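Local atomic coordinates of endonuclease PI-MtuI (Mycobacterium tuberculosis, PDB entry 2IMZ), a protein that probably excises itself, as the splicing domain of an intein, from the RecA precursor and joins the flanking segments through a peptide bond. Residues Pro28-Ala33 against Leu40-Val45; Ser47-Gly52 against Asp150-Glu155. The protein carries 1 engineered substitution. One frame throughout, in Å; residues are numbered along the deposited sequence.

Contact 1 (Pro28-Ala33 against Leu40-Val45)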
ATOM      1  N   PRO A  28       4.247  17.716   3.933  1.00 16.33           N
ATOM      2  CA  PRO A  28       4.858  16.658   4.741  1.00 17.11           C
ATOM      3  C   PRO A  28       4.229  16.602   6.133  1.00 16.62           C
ATOM      4  O   PRO A  28       4.922  16.714   7.145  1.00 17.89           O
ATOM      5  CB  PRO A  28       6.318  17.080   4.791  1.00 18.29           C
ATOM      6  CG  PRO A  28       6.201  18.565   4.894  1.00 17.02           C
ATOM      7  CD  PRO A  28       5.144  18.885   3.849  1.00 18.47           C
ATOM      8  N   ILE A  29       2.910  16.449   6.174  1.00 15.83           N
ATOM      9  CA  ILE A  29       2.202  16.373   7.445  1.00 14.87           C
ATOM     10  C   ILE A  29       2.518  15.046   8.117  1.00 13.99           C
ATOM     11  O   ILE A  29       3.095  14.150   7.499  1.00 15.17           O
ATOM     12  CB  ILE A  29       0.665  16.426   7.250  1.00 14.28           C
ATOM     13  CG1 ILE A  29       0.190  15.177   6.497  1.00 13.23           C
ATOM     14  CG2 ILE A  29       0.270  17.693   6.505  1.00 16.24           C
ATOM     15  CD1 ILE A  29      -1.322  14.986   6.518  1.00 12.33           C
ATOM     16  N   HIS A  30       2.171  14.940   9.394  1.00 12.10           N
ATOM     17  CA  HIS A  30       2.339  13.691  10.121  1.00 12.44           C
ATOM     18  C   HIS A  30       0.947  13.083  10.180  1.00 11.49           C
ATOM     19  O   HIS A  30      -0.053  13.798  10.077  1.00 12.29           O
ATOM     20  CB  HIS A  30       2.842  13.921  11.548  1.00 14.90           C
ATOM     21  CG  HIS A  30       4.319  14.132  11.638  1.00 16.82           C
ATOM     22  ND1 HIS A  30       4.911  15.360  11.433  1.00 19.33           N
ATOM     23  CD2 HIS A  30       5.328  13.262  11.876  1.00 17.98           C
ATOM     24  CE1 HIS A  30       6.222  15.235  11.538  1.00 18.95           C
ATOM     25  NE2 HIS A  30       6.501  13.973  11.806  1.00 17.61           N
ATOM     26  N   VAL A  31       0.886  11.767  10.328  1.00 11.02           N
ATOM     27  CA  VAL A  31      -0.394  11.075  10.418  1.00 10.55           C
ATOM     28  C   VAL A  31      -0.321  10.098  11.572  1.00 11.66           C
ATOM     29  O   VAL A  31       0.751   9.862  12.132  1.00 13.01           O
ATOM     30  CB  VAL A  31      -0.702  10.249   9.143  1.00 11.70           C
ATOM     31  CG1 VAL A  31      -0.701  11.141   7.924  1.00 12.60           C
ATOM     32  CG2 VAL A  31       0.314   9.116   8.994  1.00 12.41           C
ATOM     33  N   VAL A  32      -1.471   9.549  11.941  1.00 11.20           N
ATOM     34  CA  VAL A  32      -1.515   8.533  12.980  1.00 11.36           C
ATOM     35  C   VAL A  32      -1.318   7.242  12.194  1.00 11.98           C
ATOM     36  O   VAL A  32      -2.133   6.906  11.331  1.00 11.95           O
ATOM     37  CB  VAL A  32      -2.887   8.471  13.679  1.00 10.65           C
ATOM     38  CG1 VAL A  32      -2.910   7.292  14.655  1.00 12.66           C
ATOM     39  CG2 VAL A  32      -3.164   9.772  14.411  1.00 11.53           C
ATOM     40  N   ALA A  33      -0.226   6.538  12.470  1.00 10.70           N
ATOM     41  CA  ALA A  33       0.068   5.292  11.775  1.00 11.96           C
ATOM     42  C   ALA A  33       0.085   4.126  12.747  1.00 12.36           C
ATOM     43  O   ALA A  33       0.561   4.253  13.874  1.00 13.71           O
ATOM     44  CB  ALA A  33       1.416   5.398  11.062  1.00 12.13           C
ATOM     45  N   LEU A  40       0.130   2.832  18.014  1.00 17.17           N
ATOM     46  CA  LEU A  40       0.067   3.965  17.098  1.00 17.08           C
ATOM     47  C   LEU A  40       1.240   4.922  17.253  1.00 17.21           C
ATOM     48  O   LEU A  40       1.715   5.174  18.362  1.00 15.72           O
ATOM     49  CB  LEU A  40      -1.254   4.703  17.303  1.00 18.46           C
ATOM     50  CG  LEU A  40      -2.426   3.739  17.116  1.00 20.67           C
ATOM     51  CD1 LEU A  40      -3.704   4.357  17.610  1.00 21.26           C
ATOM     52  CD2 LEU A  40      -2.526   3.352  15.644  1.00 20.97           C
ATOM     53  N   HIS A  41       1.699   5.455  16.126  1.00 15.11           N
ATOM     54  CA  HIS A  41       2.840   6.364  16.110  1.00 15.29           C
ATOM     55  C   HIS A  41       2.669   7.485  15.103  1.00 15.00           C
ATOM     56  O   HIS A  41       1.980   7.330  14.096  1.00 14.17           O
ATOM     57  CB  HIS A  41       4.116   5.601  15.745  1.00 16.78           C
ATOM     58  CG  HIS A  41       4.354   4.382  16.578  1.00 17.62           C
ATOM     59  ND1 HIS A  41       3.605   3.232  16.449  1.00 20.34           N
ATOM     60  CD2 HIS A  41       5.251   4.138  17.562  1.00 17.45           C
ATOM     61  CE1 HIS A  41       4.031   2.333  17.317  1.00 17.02           C
ATOM     62  NE2 HIS A  41       5.028   2.859  18.005  1.00 20.68           N
ATOM     63  N   ALA A  42       3.311   8.615  15.370  1.00 13.12           N
ATOM     64  CA  ALA A  42       3.251   9.734  14.444  1.00 13.73           C
ATOM     65  C   ALA A  42       4.307   9.472  13.376  1.00 13.81           C
ATOM     66  O   ALA A  42       5.481   9.275  13.686  1.00 15.10           O
ATOM     67  CB  ALA A  42       3.550  11.042  15.168  1.00 13.77           C
ATOM     68  N   ARG A  43       3.890   9.454  12.118  1.00 14.30           N
ATOM     69  CA  ARG A  43       4.819   9.219  11.023  1.00 15.78           C
ATOM     70  C   ARG A  43       4.551  10.235   9.919  1.00 14.87           C
ATOM     71  O   ARG A  43       3.404  10.593   9.653  1.00 14.90           O
ATOM     72  CB  ARG A  43       4.674   7.784  10.498  1.00 15.36           C
ATOM     73  CG  ARG A  43       5.270   6.715  11.422  1.00 16.09           C
ATOM     74  CD  ARG A  43       6.798   6.830  11.485  1.00 17.41           C
ATOM     75  NE  ARG A  43       7.424   5.786  12.296  1.00 18.04           N
ATOM     76  CZ  ARG A  43       7.520   5.810  13.624  1.00 19.15           C
ATOM     77  NH1 ARG A  43       7.031   6.831  14.315  1.00 18.41           N
ATOM     78  NH2 ARG A  43       8.123   4.814  14.264  1.00 19.09           N
ATOM     79  N   PRO A  44       5.615  10.720   9.265  1.00 14.76           N
ATOM     80  CA  PRO A  44       5.491  11.706   8.192  1.00 14.65           C
ATOM     81  C   PRO A  44       5.124  11.159   6.817  1.00 14.58           C
ATOM     82  O   PRO A  44       5.490  10.037   6.459  1.00 13.24           O
ATOM     83  CB  PRO A  44       6.866  12.365   8.189  1.00 17.01           C
ATOM     84  CG  PRO A  44       7.764  11.212   8.475  1.00 17.38           C
ATOM     85  CD  PRO A  44       7.035  10.491   9.601  1.00 16.68           C
ATOM     86  N   VAL A  45       4.388  11.963   6.057  1.00 13.41           N
ATOM     87  CA  VAL A  45       4.006  11.606   4.699  1.00 13.83           C
ATOM     88  C   VAL A  45       5.251  11.905   3.868  1.00 15.85           C
ATOM     89  O   VAL A  45       5.843  12.977   4.007  1.00 16.52           O
ATOM     90  CB  VAL A  45       2.831  12.473   4.206  1.00 11.97           C
ATOM     91  CG1 VAL A  45       2.560  12.212   2.727  1.00 11.62           C
ATOM     92  CG2 VAL A  45       1.585  12.158   5.033  1.00 13.42           C
TER
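His30 and Pro44 meet as a non-hydrogen-bonded pair in the antiparallel beta hairpin of strands 30-34 and 40-52, part of the HINT (Hedgehog/intein) fold. The proline covers one face of the imidazole in a CH-pi contact: Pro44 CB lies 4.3 Å from the centroid of the His30 ring, displaced toward its NE2-CD2 rim. His30 CG stands anti to its own carbonyl carbon (chi1 -81°), and farther along the ring CD2 comes 3.7 Å from Pro44 N. Val32, on the same face as His30, puts CG1 4.1 Å from Leu40 CB.

Val31, Ala33, His41 and Arg43 occupy the other face. There the Ala33 methyl packs against the base of the arginine, with Ala33 CB 4.1 Å from Arg43 CB. The arginine chain then bends at chi2, NE forms a salt bridge with Glu155, and NH1 turns back to its own strand, donating to Ala42 O at 3.0 Å with that oxygen in the guanidinium plane.

Val45 turns toward the opposite segment. Its side chain runs beside that of Ile29, Val45 CG2 lying 3.6 Å from Ile29 CG1, whereas Val31 crosses it at about a right angle; Ile8 lies against both Ile29 and Val31. The backbones exchange paired bonds at Val31-Arg43 and Ala33-His41, and a fifth runs from Val45 N to Ile29 O, 2.9 Å long, with a C=O...N angle of 178°.

Contact 2 (Ser47-Gly52 against Asp150-Glu155); sequences SWFDQG and DLEVEE. With ZN (zinc ion), chain C.
Glu152 and Ser47 form an antiparallel hydrogen-bonded pair where strands 40-52 and 134-153 of the intein splicing fold run side by side, and the glutamate continues from this pair to a zinc ion. Its CB is tightly packed, only 3.3 Å from Ser47 CB. CG stands anti to the carbonyl carbon (chi1 -87°) and meets the edge of a ring, Glu152 CG lying 3.6 Å from Phe49 CE1. A bend at chi2 follows, and the carboxylate ends up steeply turned to that ring, the two planes 74° apart. At the tip, Glu152 OE1 binds the zinc ion at 2.2 Å, where His157 of the same chain and His167 of the second subunit are also ligands. Lys74 of the second subunit bridges Glu152 OE2 and Asp150 OD2 through salt bridges to both.

The Phe49 ring meets the neighbouring backbone edge-on: Asp150 O lies in the ring plane, 3.6 Å from Phe49 CD1, and also accepts the bond from Phe49 N. On the opposite face of the sheet, which helix 19-24 covers, Leu151 crosses Trp48 obliquely, its CD2 3.7 Å from Trp48 CD1.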
ATOM      1  N   SER A  47       5.390  10.697   0.293  1.00 16.29           N
ATOM      2  CA  SER A  47       5.016  10.657  -1.121  1.00 17.70           C
ATOM      3  C   SER A  47       3.560  11.071  -1.268  1.00 16.89           C
ATOM      4  O   SER A  47       2.744  10.819  -0.378  1.00 16.07           O
ATOM      5  CB  SER A  47       5.204   9.254  -1.704  1.00 21.20           C
ATOM      6  OG  SER A  47       6.552   8.836  -1.627  1.00 23.67           O
ATOM      7  N   TRP A  48       3.240  11.691  -2.402  1.00 16.04           N
ATOM      8  CA  TRP A  48       1.892  12.185  -2.681  1.00 15.12           C
ATOM      9  C   TRP A  48       1.428  11.724  -4.060  1.00 16.04           C
ATOM     10  O   TRP A  48       2.165  11.852  -5.041  1.00 15.61           O
ATOM     11  CB  TRP A  48       1.895  13.717  -2.639  1.00 13.89           C
ATOM     12  CG  TRP A  48       2.425  14.272  -1.359  1.00 14.38           C
ATOM     13  CD1 TRP A  48       1.704  14.627  -0.258  1.00 11.77           C
ATOM     14  CD2 TRP A  48       3.802  14.470  -1.019  1.00 14.75           C
ATOM     15  NE1 TRP A  48       2.543  15.032   0.749  1.00 12.38           N
ATOM     16  CE2 TRP A  48       3.838  14.946   0.310  1.00 14.64           C
ATOM     17  CE3 TRP A  48       5.010  14.290  -1.708  1.00 17.19           C
ATOM     18  CZ2 TRP A  48       5.037  15.246   0.968  1.00 17.33           C
ATOM     19  CZ3 TRP A  48       6.205  14.587  -1.054  1.00 16.49           C
ATOM     20  CH2 TRP A  48       6.207  15.060   0.273  1.00 17.88           C
ATOM     21  N   PHE A  49       0.203  11.211  -4.144  1.00 16.04           N
ATOM     22  CA  PHE A  49      -0.314  10.745  -5.425  1.00 16.68           C
ATOM     23  C   PHE A  49      -1.709  11.248  -5.779  1.00 16.43           C
ATOM     24  O   PHE A  49      -2.643  11.143  -4.981  1.00 15.22           O
ATOM     25  CB  PHE A  49      -0.319   9.213  -5.471  1.00 18.25           C
ATOM     26  CG  PHE A  49       0.988   8.591  -5.074  1.00 19.73           C
ATOM     27  CD1 PHE A  49       1.285   8.360  -3.734  1.00 21.91           C
ATOM     28  CD2 PHE A  49       1.937   8.264  -6.039  1.00 21.64           C
ATOM     29  CE1 PHE A  49       2.513   7.812  -3.358  1.00 22.48           C
ATOM     30  CE2 PHE A  49       3.168   7.715  -5.674  1.00 21.95           C
ATOM     31  CZ  PHE A  49       3.454   7.490  -4.329  1.00 22.57           C
ATOM     32  N   ASP A  50      -1.834  11.818  -6.975  1.00 17.86           N
ATOM     33  CA  ASP A  50      -3.121  12.288  -7.483  1.00 19.41           C
ATOM     34  C   ASP A  50      -3.522  11.133  -8.392  1.00 20.01           C
ATOM     35  O   ASP A  50      -2.964  10.967  -9.476  1.00 19.94           O
ATOM     36  CB  ASP A  50      -2.954  13.569  -8.301  1.00 20.77           C
ATOM     37  CG  ASP A  50      -4.278  14.117  -8.803  1.00 21.91           C
ATOM     38  OD1 ASP A  50      -5.121  13.318  -9.265  1.00 22.95           O
ATOM     39  OD2 ASP A  50      -4.476  15.348  -8.747  1.00 25.12           O
ATOM     40  N   GLN A  51      -4.487  10.337  -7.944  1.00 21.00           N
ATOM     41  CA  GLN A  51      -4.919   9.153  -8.673  1.00 21.70           C
ATOM     42  C   GLN A  51      -6.024   9.313  -9.710  1.00 21.85           C
ATOM     43  O   GLN A  51      -6.480   8.321 -10.283  1.00 22.86           O
ATOM     44  CB  GLN A  51      -5.323   8.078  -7.663  1.00 21.82           C
ATOM     45  CG  GLN A  51      -4.284   7.837  -6.573  1.00 21.04           C
ATOM     46  CD  GLN A  51      -3.001   7.221  -7.099  1.00 21.63           C
ATOM     47  OE1 GLN A  51      -2.591   6.146  -6.660  1.00 25.28           O
ATOM     48  NE2 GLN A  51      -2.359   7.900  -8.039  1.00 21.72           N
ATOM     49  N   GLY A  52      -6.454  10.546  -9.953  1.00 22.32           N
ATOM     50  CA  GLY A  52      -7.501  10.779 -10.932  1.00 24.15           C
ATOM     51  C   GLY A  52      -8.887  10.392 -10.449  1.00 24.92           C
ATOM     52  O   GLY A  52      -9.066   9.993  -9.298  1.00 25.42           O
ATOM     53  N   ASP A 150      -3.785   9.356  -2.841  1.00 14.33           N
ATOM     54  CA  ASP A 150      -3.094   8.379  -2.015  1.00 16.64           C
ATOM     55  C   ASP A 150      -1.878   9.054  -1.378  1.00 15.74           C
ATOM     56  O   ASP A 150      -1.374  10.050  -1.896  1.00 13.74           O
ATOM     57  CB  ASP A 150      -2.660   7.194  -2.884  1.00 22.68           C
ATOM     58  CG  ASP A 150      -2.460   5.924  -2.089  1.00 28.18           C
ATOM     59  OD1 ASP A 150      -3.346   5.582  -1.276  1.00 31.46           O
ATOM     60  OD2 ASP A 150      -1.422   5.255  -2.294  1.00 33.07           O
ATOM     61  N   LEU A 151      -1.424   8.516  -0.251  1.00 14.31           N
ATOM     62  CA  LEU A 151      -0.268   9.066   0.455  1.00 14.21           C
ATOM     63  C   LEU A 151       0.649   7.948   0.924  1.00 15.42           C
ATOM     64  O   LEU A 151       0.181   6.855   1.241  1.00 17.92           O
ATOM     65  CB  LEU A 151      -0.721   9.857   1.687  1.00 12.43           C
ATOM     66  CG  LEU A 151      -1.646  11.061   1.500  1.00 15.29           C
ATOM     67  CD1 LEU A 151      -2.159  11.535   2.863  1.00 14.62           C
ATOM     68  CD2 LEU A 151      -0.889  12.180   0.788  1.00 13.45           C
ATOM     69  N   GLU A 152       1.952   8.212   0.952  1.00 13.95           N
ATOM     70  CA  GLU A 152       2.902   7.232   1.460  1.00 12.80           C
ATOM     71  C   GLU A 152       3.371   7.748   2.806  1.00 12.99           C
ATOM     72  O   GLU A 152       3.801   8.899   2.925  1.00 12.46           O
ATOM     73  CB  GLU A 152       4.112   7.056   0.540  1.00 14.75           C
ATOM     74  CG  GLU A 152       3.916   6.031  -0.561  1.00 17.78           C
ATOM     75  CD  GLU A 152       3.472   4.668  -0.038  1.00 14.17           C
ATOM     76  OE1 GLU A 152       4.184   4.051   0.794  1.00 18.23           O
ATOM     77  OE2 GLU A 152       2.399   4.212  -0.466  1.00 19.38           O
ATOM     78  N   VAL A 153       3.269   6.886   3.810  1.00 13.01           N
ATOM     79  CA  VAL A 153       3.655   7.198   5.179  1.00 13.76           C
ATOM     80  C   VAL A 153       4.924   6.431   5.511  1.00 14.10           C
ATOM     81  O   VAL A 153       4.968   5.205   5.416  1.00 13.87           O
ATOM     82  CB  VAL A 153       2.535   6.795   6.168  1.00 12.83           C
ATOM     83  CG1 VAL A 153       2.967   7.072   7.603  1.00 13.13           C
ATOM     84  CG2 VAL A 153       1.262   7.566   5.843  1.00 14.59           C
ATOM     85  N   GLU A 154       5.958   7.163   5.903  1.00 15.05           N
ATOM     86  CA  GLU A 154       7.232   6.549   6.235  1.00 16.82           C
ATOM     87  C   GLU A 154       7.138   5.369   7.201  1.00 16.80           C
ATOM     88  O   GLU A 154       6.397   5.407   8.187  1.00 14.68           O
ATOM     89  CB  GLU A 154       8.174   7.600   6.818  1.00 20.81           C
ATOM     90  CG  GLU A 154       9.470   7.029   7.359  1.00 26.20           C
ATOM     91  CD  GLU A 154      10.280   8.064   8.103  1.00 29.65           C
ATOM     92  OE1 GLU A 154      10.817   8.977   7.448  1.00 31.08           O
ATOM     93  OE2 GLU A 154      10.368   7.969   9.346  1.00 35.10           O
ATOM     94  N   GLU A 155       7.899   4.325   6.878  1.00 14.75           N
ATOM     95  CA  GLU A 155       8.019   3.104   7.673  1.00 14.93           C
ATOM     96  C   GLU A 155       6.809   2.194   7.898  1.00 15.91           C
ATOM     97  O   GLU A 155       6.844   1.014   7.539  1.00 15.31           O
ATOM     98  CB  GLU A 155       8.640   3.445   9.041  1.00 17.59           C
ATOM     99  CG  GLU A 155       8.840   2.228   9.953  1.00 17.68           C
ATOM    100  CD  GLU A 155       9.387   2.584  11.329  1.00 23.27           C
ATOM    101  OE1 GLU A 155       8.929   3.581  11.924  1.00 23.29           O
ATOM    102  OE2 GLU A 155      10.267   1.850  11.830  1.00 25.66           O
TER
HETATM  103 ZN    ZN C 501       3.129   2.285   1.549  1.00 15.40          ZN

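In the fold
Strand 40-52 is common to both contacts: its first half pairs with 28-33 in contact 1, its second half with 150-155 in contact 2, placing three neighbouring strands in one antiparallel sheet. The contact centres are 12 Å apart, yet they touch directly. Pro44 O and Glu154 N, 3.0 Å apart, form a probable hydrogen bond, Arg43 CB packs 3.4 Å from Val153 CG1, and Val45 CG1 lies 3.5 Å from Glu152 O. Contact 2 supplies one ligand of a zinc site completed in part by the second subunit, whereas in contact 1 the Val45 side chain remains about 10 Å from a zinc ion. Val153 N also hydrogen-bonds O5 of the aminosuccinimide at position 168, bringing the sheet to the C-terminal splice junction.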